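Phospho-furanose lactonase (Mycoplasma synoviae, PDB 3OVG) hydrolyses D-xylono-1,4-lactone 5-phosphate and L-arabino-1,4-lactone 5-phosphate, and also carboxy 1,4-lactones, using two zinc ions per subunit. Local coordinates at residues 7-11 with 94-98; 102-106 with 164-168; 227-231 with 263-268; 278-282 with 292-296. Residues are numbered along the deposited sequence.

Contact 1 of 4, residues 7-11 with 94-98; sequences FARTV and NVIMS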
loop_
_atom_site.group_PDB
_atom_site.type_symbol
_atom_site.label_atom_id
_atom_site.label_comp_id
_atom_site.label_asym_id
_atom_site.label_seq_id
_atom_site.Cartn_x
_atom_site.Cartn_y
_atom_site.Cartn_z
ATOM N N PHE A 7 -3.719 -49.033 -10.109
ATOM C CA PHE A 7 -2.633 -48.179 -10.555
ATOM C C PHE A 7 -2.766 -46.732 -10.087
ATOM O O PHE A 7 -3.853 -46.286 -9.704
ATOM C CB PHE A 7 -2.511 -48.228 -12.077
ATOM C CG PHE A 7 -3.639 -47.552 -12.797
ATOM C CD1 PHE A 7 -3.570 -46.202 -13.105
ATOM C CD2 PHE A 7 -4.779 -48.271 -13.153
ATOM C CE1 PHE A 7 -4.623 -45.574 -13.808
ATOM C CE2 PHE A 7 -5.824 -47.666 -13.829
ATOM C CZ PHE A 7 -5.753 -46.319 -14.153
ATOM N N ALA A 8 -1.644 -46.020 -10.109
ATOM C CA ALA A 8 -1.628 -44.564 -10.001
ATOM C C ALA A 8 -1.141 -44.042 -11.345
ATOM O O ALA A 8 -0.410 -44.722 -12.065
ATOM C CB ALA A 8 -0.706 -44.115 -8.887
ATOM N N ARG A 9 -1.520 -42.827 -11.680
ATOM C CA ARG A 9 -1.177 -42.311 -13.002
ATOM C C ARG A 9 -0.089 -41.241 -12.877
ATOM O O ARG A 9 -0.385 -40.124 -12.464
ATOM C CB ARG A 9 -2.432 -41.730 -13.670
ATOM C CG ARG A 9 -2.163 -41.019 -14.991
ATOM C CD ARG A 9 -3.385 -41.099 -15.891
ATOM N NE ARG A 9 -3.743 -42.483 -16.196
ATOM C CZ ARG A 9 -4.942 -42.879 -16.639
ATOM N NH1 ARG A 9 -5.931 -42.011 -16.826
ATOM N NH2 ARG A 9 -5.164 -44.160 -16.867
ATOM N N THR A 10 1.166 -41.580 -13.198
ATOM C CA THR A 10 2.257 -40.619 -13.121
ATOM C C THR A 10 2.473 -39.990 -14.473
ATOM O O THR A 10 1.888 -40.432 -15.479
ATOM C CB THR A 10 3.623 -41.230 -12.653
ATOM O OG1 THR A 10 4.240 -41.955 -13.724
ATOM C CG2 THR A 10 3.442 -42.127 -11.467
ATOM N N VAL A 11 3.303 -38.950 -14.494
ATOM C CA VAL A 11 3.601 -38.236 -15.733
ATOM C C VAL A 11 4.327 -39.148 -16.696
ATOM O O VAL A 11 4.234 -38.987 -17.886
ATOM C CB VAL A 11 4.393 -36.913 -15.478
ATOM C CG1 VAL A 11 3.542 -35.984 -14.593
ATOM C CG2 VAL A 11 5.781 -37.208 -14.842
ATOM N N ASN A 94 8.825 -40.850 -8.593
ATOM C CA ASN A 94 7.626 -40.684 -9.423
ATOM C C ASN A 94 7.008 -39.303 -9.229
ATOM O O ASN A 94 7.014 -38.759 -8.106
ATOM C CB ASN A 94 6.529 -41.703 -9.090
ATOM C CG ASN A 94 7.003 -43.164 -9.168
ATOM O OD1 ASN A 94 7.163 -43.837 -8.129
ATOM N ND2 ASN A 94 7.209 -43.662 -10.392
ATOM N N VAL A 95 6.448 -38.757 -10.305
ATOM C CA VAL A 95 5.688 -37.507 -10.231
ATOM C C VAL A 95 4.239 -37.675 -10.718
ATOM O O VAL A 95 3.962 -38.275 -11.780
ATOM C CB VAL A 95 6.367 -36.409 -11.029
ATOM C CG1 VAL A 95 5.522 -35.123 -10.982
ATOM C CG2 VAL A 95 7.794 -36.162 -10.490
ATOM N N ILE A 96 3.306 -37.163 -9.925
ATOM C CA ILE A 96 1.913 -37.178 -10.321
ATOM C C ILE A 96 1.492 -35.732 -10.440
ATOM O O ILE A 96 1.689 -34.948 -9.514
ATOM C CB ILE A 96 1.049 -37.917 -9.312
ATOM C CG1 ILE A 96 1.405 -39.414 -9.318
ATOM C CG2 ILE A 96 -0.451 -37.693 -9.633
ATOM C CD1 ILE A 96 0.597 -40.218 -8.271
HETATM N N MSE A 97 0.942 -35.353 -11.589
HETATM C CA MSE A 97 0.570 -33.961 -11.778
HETATM C C MSE A 97 -0.946 -33.807 -11.743
HETATM O O MSE A 97 -1.661 -34.805 -11.826
HETATM C CB MSE A 97 1.157 -33.424 -13.093
HETATM C CG MSE A 97 2.676 -33.202 -12.987
HETATM SE SE MSE A 97 3.272 -32.384 -14.688
HETATM C CE MSE A 97 2.777 -30.495 -14.366
ATOM N N SER A 98 -1.428 -32.558 -11.681
ATOM C CA SER A 98 -2.841 -32.319 -11.408
ATOM C C SER A 98 -3.564 -31.629 -12.523
ATOM O O SER A 98 -2.989 -30.776 -13.231
ATOM C CB SER A 98 -2.996 -31.488 -10.147
ATOM O OG SER A 98 -4.362 -31.349 -9.797
HETATM O O HOH W 1 0.360 -37.385 -13.440
#
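Val11 lies at the apolar centre of this buried contact. Val11 CG1 comes within 3.3 Å of CG of Met97, modelled as selenomethionine, and Val11 CG2 within 3.9 Å of Val95 CB, while Leu82 and Ala85 of helix 78-88 cover the same side chain. A second, looser apolar touch joins Ala8 CB to Ile96 CD1 at 4.2 Å. Between the two, Thr10 passes over the barrel strand so closely that its CB sits 3.1 Å from Val95 O; its OG1 is bonded back to Gly13 O and Leu12 N. Polar links follow at the backbone. Val11 N donates to Val95 O (2.9 Å, 160°), and a water spans the next gap, donating to Arg9 O at 3.0 Å and accepting from Met97 N at 2.8 Å. Arg9 turns its guanidinium away to a salt bridge with Asp14. The axes of 7-10 and 94-97 approach to 5.9 Å at 81°, nearly perpendicular, so a single direct hydrogen bond replaces a ladder. Strand 7-10 instead pairs antiparallel with 13-16, forming an N-terminal hairpin laid across 94-97, the third strand of the (βα)8 (TIM) barrel of the phosphotriesterase family.

Contact 2 of 4, residues 102-106 with 164-168; sequences HKAKF and DRLEL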
loop_
_atom_site.group_PDB
_atom_site.type_symbol
_atom_site.label_atom_id
_atom_site.label_comp_id
_atom_site.label_asym_id
_atom_site.label_seq_id
_atom_site.Cartn_x
_atom_site.Cartn_y
_atom_site.Cartn_z
ATOM N N HIS A 102 -7.785 -24.039 -8.818
ATOM C CA HIS A 102 -7.473 -23.517 -7.489
ATOM C C HIS A 102 -8.717 -22.833 -6.901
ATOM O O HIS A 102 -9.813 -22.947 -7.460
ATOM C CB HIS A 102 -6.335 -22.525 -7.586
ATOM C CG HIS A 102 -5.350 -22.669 -6.476
ATOM N ND1 HIS A 102 -5.724 -22.658 -5.149
ATOM C CD2 HIS A 102 -4.007 -22.850 -6.489
ATOM C CE1 HIS A 102 -4.653 -22.821 -4.392
ATOM N NE2 HIS A 102 -3.597 -22.935 -5.181
ATOM N N LYS A 103 -8.562 -22.137 -5.775
ATOM C CA LYS A 103 -9.667 -21.379 -5.201
ATOM C C LYS A 103 -10.033 -20.216 -6.112
ATOM O O LYS A 103 -9.201 -19.760 -6.939
ATOM C CB LYS A 103 -9.280 -20.810 -3.823
ATOM C CG LYS A 103 -8.079 -19.886 -3.856
ATOM C CD LYS A 103 -7.561 -19.561 -2.446
ATOM C CE LYS A 103 -6.309 -18.707 -2.520
ATOM N NZ LYS A 103 -5.724 -18.380 -1.185
ATOM N N ALA A 104 -11.255 -19.724 -5.920
ATOM C CA ALA A 104 -11.856 -18.712 -6.796
ATOM C C ALA A 104 -11.053 -17.423 -6.888
ATOM O O ALA A 104 -11.111 -16.724 -7.899
ATOM C CB ALA A 104 -13.249 -18.385 -6.327
ATOM N N LYS A 105 -10.349 -17.085 -5.805
ATOM C CA LYS A 105 -9.558 -15.866 -5.753
ATOM C C LYS A 105 -8.596 -15.783 -6.926
ATOM O O LYS A 105 -8.239 -14.679 -7.349
ATOM C CB LYS A 105 -8.719 -15.812 -4.460
ATOM C CG LYS A 105 -8.027 -14.451 -4.233
ATOM C CD LYS A 105 -7.036 -14.487 -3.021
ATOM C CE LYS A 105 -6.499 -13.075 -2.722
ATOM N NZ LYS A 105 -6.029 -12.889 -1.311
ATOM N N PHE A 106 -8.151 -16.940 -7.416
ATOM C CA PHE A 106 -7.180 -17.002 -8.515
ATOM C C PHE A 106 -7.787 -17.027 -9.918
ATOM O O PHE A 106 -7.071 -17.249 -10.888
ATOM C CB PHE A 106 -6.237 -18.193 -8.349
ATOM C CG PHE A 106 -5.364 -18.094 -7.144
ATOM C CD1 PHE A 106 -4.857 -16.870 -6.743
ATOM C CD2 PHE A 106 -5.041 -19.218 -6.408
ATOM C CE1 PHE A 106 -4.039 -16.769 -5.626
ATOM C CE2 PHE A 106 -4.217 -19.128 -5.301
ATOM C CZ PHE A 106 -3.714 -17.894 -4.903
ATOM N N ASP A 164 -17.246 -20.306 -2.368
ATOM C CA ASP A 164 -17.759 -19.405 -3.381
ATOM C C ASP A 164 -18.539 -20.203 -4.412
ATOM O O ASP A 164 -18.222 -21.356 -4.680
ATOM C CB ASP A 164 -16.591 -18.710 -4.084
ATOM C CG ASP A 164 -17.053 -17.695 -5.065
ATOM O OD1 ASP A 164 -17.529 -16.630 -4.617
ATOM O OD2 ASP A 164 -16.981 -17.993 -6.286
ATOM N N ARG A 165 -19.540 -19.596 -5.016
ATOM C CA ARG A 165 -20.281 -20.291 -6.060
ATOM C C ARG A 165 -19.363 -20.958 -7.088
ATOM O O ARG A 165 -19.632 -22.078 -7.502
ATOM C CB ARG A 165 -21.259 -19.348 -6.749
ATOM C CG ARG A 165 -20.630 -18.131 -7.366
ATOM C CD ARG A 165 -21.753 -17.221 -7.873
ATOM N NE ARG A 165 -22.609 -17.961 -8.809
ATOM C CZ ARG A 165 -22.301 -18.153 -10.092
ATOM N NH1 ARG A 165 -21.164 -17.675 -10.569
ATOM N NH2 ARG A 165 -23.110 -18.842 -10.889
ATOM N N LEU A 166 -18.278 -20.277 -7.468
ATOM C CA LEU A 166 -17.335 -20.807 -8.475
ATOM C C LEU A 166 -16.503 -21.991 -7.966
ATOM O O LEU A 166 -16.013 -22.823 -8.749
ATOM C CB LEU A 166 -16.421 -19.696 -9.024
ATOM C CG LEU A 166 -16.864 -19.078 -10.365
ATOM C CD1 LEU A 166 -18.359 -19.203 -10.697
ATOM C CD2 LEU A 166 -16.329 -17.671 -10.631
ATOM N N GLU A 167 -16.338 -22.047 -6.661
ATOM C CA GLU A 167 -15.684 -23.168 -6.009
ATOM C C GLU A 167 -16.614 -24.397 -5.908
ATOM O O GLU A 167 -16.152 -25.537 -5.959
ATOM C CB GLU A 167 -15.145 -22.711 -4.630
ATOM C CG GLU A 167 -14.158 -21.549 -4.816
ATOM C CD GLU A 167 -13.705 -20.855 -3.525
ATOM O OE1 GLU A 167 -14.430 -20.867 -2.495
ATOM O OE2 GLU A 167 -12.637 -20.249 -3.582
ATOM N N LEU A 168 -17.913 -24.176 -5.718
ATOM C CA LEU A 168 -18.829 -25.305 -5.741
ATOM C C LEU A 168 -18.874 -25.851 -7.177
ATOM O O LEU A 168 -18.979 -27.034 -7.385
ATOM C CB LEU A 168 -20.219 -24.902 -5.247
ATOM C CG LEU A 168 -21.237 -26.040 -5.092
ATOM C CD1 LEU A 168 -20.667 -27.090 -4.169
ATOM C CD2 LEU A 168 -22.578 -25.531 -4.538
HETATM O O HOH W 2 -11.349 -17.922 -2.957
#
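A capping box at the start of helix 165-181 also holds the loop that follows barrel strand 94-97 of the TIM barrel. Asp164, with chi1 t, is the N-cap: its OD2 accepts from Leu166 N at 2.9 Å, and in return Asp164 N donates to Glu167 OE1 at 2.9 Å. OD1 of the same aspartate is salt-bridged to Lys290 of the second subunit, whose strand pairs antiparallel with Asp164 and carries the sheet across the interface. Glu167 takes the m rotamer at chi1 and t at chi2, so an extended side chain, leaving its CA sideways to the loop, brings the carboxylate up to it. OE1 serves the box and also accepts from Gly159 N, whereas OE2 faces residues 103-105. Ala104 turns its CB toward the helix start, 3.8 Å from Asp164 OD2 and 4.4 Å from Leu166 CB. Lys103 touches the glutamate through CB, 3.4 Å from Glu167 OE2; from there its side chain, p at chi1 and t from chi2 to chi4, leads away to Gln190, near the zinc ligand His188. Lys105, t at all four chi angles, points its CB away from the helix. The His102 ring turns back on its own loop, ND1 accepting from Lys103 N at 3.0 Å. Glu167 OE2 accepts from Ala104 N at 2.8 Å (165°) and from a water at 2.7 Å, which itself accepts from Lys105 N at 3.1 Å.

Contact 3 of 4, residues 227-231 with 263-268; sequences EKVIK and KGLQKH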
loop_
_atom_site.group_PDB
_atom_site.type_symbol
_atom_site.label_atom_id
_atom_site.label_comp_id
_atom_site.label_asym_id
_atom_site.label_seq_id
_atom_site.Cartn_x
_atom_site.Cartn_y
_atom_site.Cartn_z
ATOM N N GLU A 227 -11.412 -34.923 13.666
ATOM C CA GLU A 227 -12.029 -36.181 13.970
ATOM C C GLU A 227 -13.442 -36.258 13.368
ATOM O O GLU A 227 -13.824 -37.290 12.786
ATOM C CB GLU A 227 -12.043 -36.367 15.501
ATOM C CG GLU A 227 -12.828 -37.556 15.931
ATOM C CD GLU A 227 -12.795 -37.705 17.461
ATOM O OE1 GLU A 227 -12.650 -36.670 18.158
ATOM O OE2 GLU A 227 -12.924 -38.850 17.933
ATOM N N LYS A 228 -14.184 -35.155 13.501
ATOM C CA LYS A 228 -15.537 -35.023 12.965
ATOM C C LYS A 228 -15.551 -35.254 11.454
ATOM O O LYS A 228 -16.413 -35.984 10.917
ATOM C CB LYS A 228 -16.109 -33.625 13.255
ATOM C CG LYS A 228 -17.603 -33.438 12.827
ATOM C CD LYS A 228 -18.074 -31.984 13.063
ATOM C CE LYS A 228 -19.575 -31.767 12.854
ATOM N NZ LYS A 228 -20.415 -32.742 13.630
ATOM N N VAL A 229 -14.613 -34.613 10.771
ATOM C CA VAL A 229 -14.574 -34.676 9.308
ATOM C C VAL A 229 -14.312 -36.103 8.861
ATOM O O VAL A 229 -15.051 -36.655 8.055
ATOM C CB VAL A 229 -13.489 -33.776 8.717
ATOM C CG1 VAL A 229 -13.363 -34.029 7.221
ATOM C CG2 VAL A 229 -13.815 -32.311 9.010
ATOM N N ILE A 230 -13.273 -36.706 9.414
ATOM C CA ILE A 230 -12.942 -38.077 9.079
ATOM C C ILE A 230 -14.104 -39.039 9.364
ATOM O O ILE A 230 -14.502 -39.823 8.482
ATOM C CB ILE A 230 -11.645 -38.534 9.771
ATOM C CG1 ILE A 230 -10.454 -37.756 9.177
ATOM C CG2 ILE A 230 -11.464 -40.040 9.617
ATOM C CD1 ILE A 230 -9.195 -37.783 10.004
ATOM N N LYS A 231 -14.640 -38.958 10.575
ATOM C CA LYS A 231 -15.679 -39.876 11.006
ATOM C C LYS A 231 -17.017 -39.681 10.286
ATOM O O LYS A 231 -17.696 -40.657 10.019
ATOM C CB LYS A 231 -15.890 -39.789 12.512
ATOM C CG LYS A 231 -14.919 -40.643 13.292
ATOM C CD LYS A 231 -14.948 -40.310 14.759
ATOM C CE LYS A 231 -14.180 -41.381 15.549
ATOM N NZ LYS A 231 -14.301 -41.169 17.037
ATOM N N LYS A 263 -7.419 -42.190 18.326
ATOM C CA LYS A 263 -8.841 -42.380 18.056
ATOM C C LYS A 263 -9.082 -43.395 16.955
ATOM O O LYS A 263 -10.235 -43.679 16.611
ATOM C CB LYS A 263 -9.518 -41.051 17.710
ATOM C CG LYS A 263 -9.406 -40.013 18.799
ATOM C CD LYS A 263 -9.992 -40.487 20.167
ATOM C CE LYS A 263 -11.465 -40.105 20.333
ATOM N NZ LYS A 263 -11.817 -39.811 21.787
ATOM N N GLY A 264 -7.999 -43.952 16.406
ATOM C CA GLY A 264 -8.122 -45.068 15.479
ATOM C C GLY A 264 -8.275 -44.608 14.045
ATOM O O GLY A 264 -8.722 -45.347 13.179
ATOM N N LEU A 265 -7.832 -43.387 13.790
ATOM C CA LEU A 265 -8.042 -42.775 12.486
ATOM C C LEU A 265 -6.773 -42.732 11.627
ATOM O O LEU A 265 -6.699 -41.959 10.644
ATOM C CB LEU A 265 -8.627 -41.360 12.699
ATOM C CG LEU A 265 -9.947 -41.261 13.507
ATOM C CD1 LEU A 265 -10.526 -39.823 13.505
ATOM C CD2 LEU A 265 -11.001 -42.233 12.937
ATOM N N GLN A 266 -5.774 -43.543 11.966
ATOM C CA GLN A 266 -4.492 -43.464 11.254
ATOM C C GLN A 266 -4.547 -43.758 9.743
ATOM O O GLN A 266 -3.641 -43.376 8.993
ATOM C CB GLN A 266 -3.457 -44.392 11.874
ATOM C CG GLN A 266 -3.736 -45.880 11.638
ATOM C CD GLN A 266 -2.878 -46.722 12.539
ATOM O OE1 GLN A 266 -3.002 -46.638 13.764
ATOM N NE2 GLN A 266 -1.958 -47.497 11.949
ATOM N N LYS A 267 -5.577 -44.447 9.287
ATOM C CA LYS A 267 -5.703 -44.695 7.847
ATOM C C LYS A 267 -6.223 -43.484 7.046
ATOM O O LYS A 267 -6.307 -43.551 5.818
ATOM C CB LYS A 267 -6.629 -45.882 7.603
ATOM C CG LYS A 267 -6.154 -47.211 8.223
ATOM C CD LYS A 267 -5.199 -47.964 7.300
ATOM C CE LYS A 267 -4.738 -49.282 7.952
ATOM N NZ LYS A 267 -3.696 -49.923 7.093
ATOM N N HIS A 268 -6.554 -42.392 7.735
ATOM C CA HIS A 268 -7.151 -41.208 7.110
ATOM C C HIS A 268 -6.268 -39.970 7.108
ATOM O O HIS A 268 -6.771 -38.851 7.043
ATOM C CB HIS A 268 -8.480 -40.916 7.777
ATOM C CG HIS A 268 -9.471 -41.993 7.529
ATOM N ND1 HIS A 268 -10.390 -41.931 6.503
ATOM C CD2 HIS A 268 -9.639 -43.201 8.121
ATOM C CE1 HIS A 268 -11.104 -43.045 6.495
ATOM N NE2 HIS A 268 -10.670 -43.829 7.470
HETATM O O HOH W 3 -12.677 -43.179 17.995
#
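This is a helix-to-loop contact at the periphery of the barrel, away from the zinc and substrate sites, where helix 223-233 meets the turn leading from helix 250-262 into strand 269-271. Ile230 and Leu265 form its apolar middle, with Ile230 CG2 4.0 Å from Leu265 CD1. Ile230 CG2 also lies over one face of the His268 imidazole, a CH-pi contact 3.9 Å from the ring centroid, while His268 ND1 is hydrogen-bonded to Val235 O. Leu265 CD1 also reaches Glu227 CG at 4.0 Å. The contact thus joins two neighbouring α/β units of the TIM barrel, and a Schellman motif at Gly264, with positive phi, ends helix 250-262 just before Leu265. Charged groups border the packing: Lys231 NZ makes a salt bridge to Glu227 OE2 (2.8 Å) within the helix, and Glu227 OE1 is bonded to Tyr259 OH. Lys263 NZ stays 4.1 Å from Glu227 OE2, beyond salt-bridge range. A water accepts from Lys231 NZ at 2.8 Å and donates to Lys263 O at 2.9 Å.

Contact 4 of 4, residues 278-282 with 292-296; sequences ILYQR and TFGLA. With PO4 (phosphate ion), chain I.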
loop_
_atom_site.group_PDB
_atom_site.type_symbol
_atom_site.label_atom_id
_atom_site.label_comp_id
_atom_site.label_asym_id
_atom_site.label_seq_id
_atom_site.Cartn_x
_atom_site.Cartn_y
_atom_site.Cartn_z
ATOM N N ILE A 278 9.698 -20.160 -2.669
ATOM C CA ILE A 278 11.094 -20.435 -2.972
ATOM C C ILE A 278 11.977 -20.748 -1.742
ATOM O O ILE A 278 12.942 -21.519 -1.857
ATOM C CB ILE A 278 11.674 -19.286 -3.799
ATOM C CG1 ILE A 278 12.865 -19.736 -4.675
ATOM C CG2 ILE A 278 11.951 -18.084 -2.929
ATOM C CD1 ILE A 278 13.099 -18.765 -5.893
ATOM N N LEU A 279 11.652 -20.186 -0.578
ATOM C CA LEU A 279 12.443 -20.458 0.657
ATOM C C LEU A 279 11.995 -21.695 1.452
ATOM O O LEU A 279 12.451 -21.932 2.573
ATOM C CB LEU A 279 12.485 -19.242 1.588
ATOM C CG LEU A 279 13.126 -17.987 0.969
ATOM C CD1 LEU A 279 13.199 -16.846 1.982
ATOM C CD2 LEU A 279 14.530 -18.309 0.446
ATOM N N TYR A 280 11.096 -22.478 0.880
ATOM C CA TYR A 280 10.604 -23.679 1.534
ATOM C C TYR A 280 11.310 -24.932 1.022
ATOM O O TYR A 280 10.934 -26.044 1.375
ATOM C CB TYR A 280 9.071 -23.809 1.356
ATOM C CG TYR A 280 8.251 -22.743 2.081
ATOM C CD1 TYR A 280 8.860 -21.822 2.944
ATOM C CD2 TYR A 280 6.856 -22.707 1.958
ATOM C CE1 TYR A 280 8.098 -20.860 3.629
ATOM C CE2 TYR A 280 6.106 -21.781 2.634
ATOM C CZ TYR A 280 6.723 -20.858 3.465
ATOM O OH TYR A 280 5.952 -19.932 4.123
ATOM N N GLN A 281 12.340 -24.756 0.188
ATOM C CA GLN A 281 13.184 -25.880 -0.202
ATOM C C GLN A 281 14.637 -25.512 0.031
ATOM O O GLN A 281 14.991 -24.347 -0.087
ATOM C CB GLN A 281 12.942 -26.283 -1.658
ATOM C CG GLN A 281 11.558 -26.844 -1.857
ATOM C CD GLN A 281 11.335 -27.364 -3.249
ATOM O OE1 GLN A 281 12.285 -27.746 -3.942
ATOM N NE2 GLN A 281 10.067 -27.398 -3.672
ATOM N N ARG A 282 15.449 -26.502 0.416
ATOM C CA ARG A 282 16.848 -26.277 0.752
ATOM C C ARG A 282 17.636 -25.776 -0.461
ATOM O O ARG A 282 18.303 -24.755 -0.396
ATOM C CB ARG A 282 17.490 -27.560 1.259
ATOM C CG ARG A 282 18.836 -27.316 1.943
ATOM C CD ARG A 282 19.456 -28.620 2.479
ATOM N NE ARG A 282 20.206 -29.340 1.435
ATOM C CZ ARG A 282 21.438 -29.024 1.056
ATOM N NH1 ARG A 282 22.054 -29.715 0.105
ATOM N NH2 ARG A 282 22.058 -28.011 1.639
ATOM N N THR A 292 18.009 -22.857 4.365
ATOM C CA THR A 292 16.583 -23.082 4.612
ATOM C C THR A 292 16.362 -24.581 4.718
ATOM O O THR A 292 17.208 -25.367 4.320
ATOM C CB THR A 292 15.716 -22.624 3.418
ATOM O OG1 THR A 292 16.288 -23.129 2.188
ATOM C CG2 THR A 292 15.620 -21.145 3.363
ATOM N N PHE A 293 15.237 -24.985 5.263
ATOM C CA PHE A 293 14.882 -26.397 5.254
ATOM C C PHE A 293 13.955 -26.675 4.096
ATOM O O PHE A 293 13.260 -25.777 3.616
ATOM C CB PHE A 293 14.205 -26.813 6.572
ATOM C CG PHE A 293 15.150 -26.864 7.728
ATOM C CD1 PHE A 293 16.233 -27.738 7.704
ATOM C CD2 PHE A 293 14.997 -26.018 8.801
ATOM C CE1 PHE A 293 17.138 -27.765 8.748
ATOM C CE2 PHE A 293 15.900 -26.046 9.865
ATOM C CZ PHE A 293 16.965 -26.917 9.835
ATOM N N GLY A 294 13.929 -27.928 3.660
ATOM C CA GLY A 294 13.040 -28.357 2.587
ATOM C C GLY A 294 12.483 -29.759 2.814
ATOM O O GLY A 294 12.092 -30.124 3.941
ATOM N N LEU A 295 12.466 -30.557 1.755
ATOM C CA LEU A 295 11.870 -31.894 1.801
ATOM C C LEU A 295 12.576 -32.814 2.824
ATOM O O LEU A 295 11.910 -33.587 3.494
ATOM C CB LEU A 295 11.819 -32.518 0.388
ATOM C CG LEU A 295 10.711 -32.102 -0.615
ATOM C CD1 LEU A 295 10.353 -30.644 -0.539
ATOM C CD2 LEU A 295 11.011 -32.506 -2.089
ATOM N N ALA A 296 13.896 -32.707 2.991
ATOM C CA ALA A 296 14.594 -33.614 3.903
ATOM C C ALA A 296 14.144 -33.419 5.353
ATOM O O ALA A 296 14.210 -34.349 6.168
ATOM C CB ALA A 296 16.129 -33.477 3.778
HETATM P P PO4 I . 2.495 -19.565 2.809
HETATM O O1 PO4 I . 2.743 -20.228 1.443
HETATM O O2 PO4 I . 2.829 -18.053 2.775
HETATM O O3 PO4 I . 1.019 -19.761 3.173
HETATM O O4 PO4 I . 3.332 -20.303 3.852
HETATM O O HOH W 4 19.477 -23.844 1.927
#
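Residues 278-282 belong to the loop after strand 269-271, one of the loops of the TIM barrel that line its active site; Ile278, Leu279 and Tyr280 bind substrate. Against this loop packs the segment 292-296, which leads into helix 296-309. Close van der Waals packing dominates at Gly294. Gly294 CA lies 3.7 Å from Gln281 CA, and a side chain there would collide with Gln281 CA and Arg282 N; Gly294 CA also makes a CA-H...O contact to Tyr280 O at 3.4 Å. Apolar touches flank it, Leu279 CB to Thr292 CG2 at 4.1 Å and Gln281 CG to Leu295 CD1 at 4.2 Å. Direct hydrogen bonding across the segments amounts to Thr292 OG1 donating at 2.9 Å to the backbone O of Gln281, the N-cap residue of helix 282-287. A water donates to Arg282 O at 2.8 Å and accepts from Thr292 N at 3.0 Å, and Glu54 accepts from the backbone N of both Arg282 and Leu295. Among charged groups, Arg282 is salt-bridged to Glu57 and to Glu351 of the third subunit. Tyr280 points its CB away from 292-296; a bound phosphate ion, also hydrogen-bonded to Lys246 and Tyr247, accepts at O4 from Tyr280 OH at 2.7 Å.

Overall arrangement
The four contacts follow one another along the chain, and their centres are spread 23 to 29 Å apart around one TIM barrel. Contacts 1 and 2 adjoin in sequence, since the strand crossed by the hairpin in contact 1 runs on into the loop held in contact 2, yet they lie on opposite sides of the chain's centre, 25 Å apart. Two contacts border the catalytic pocket: the Lys103 side chain of contact 2 is about 7 Å from a zinc ion, and Tyr280 of contact 4 about 9 Å. Met97 in contact 1 is about 13 Å from one. Contact 3 is remote from the site, but shares with contact 2 the second subunit; contact 4 meets the third.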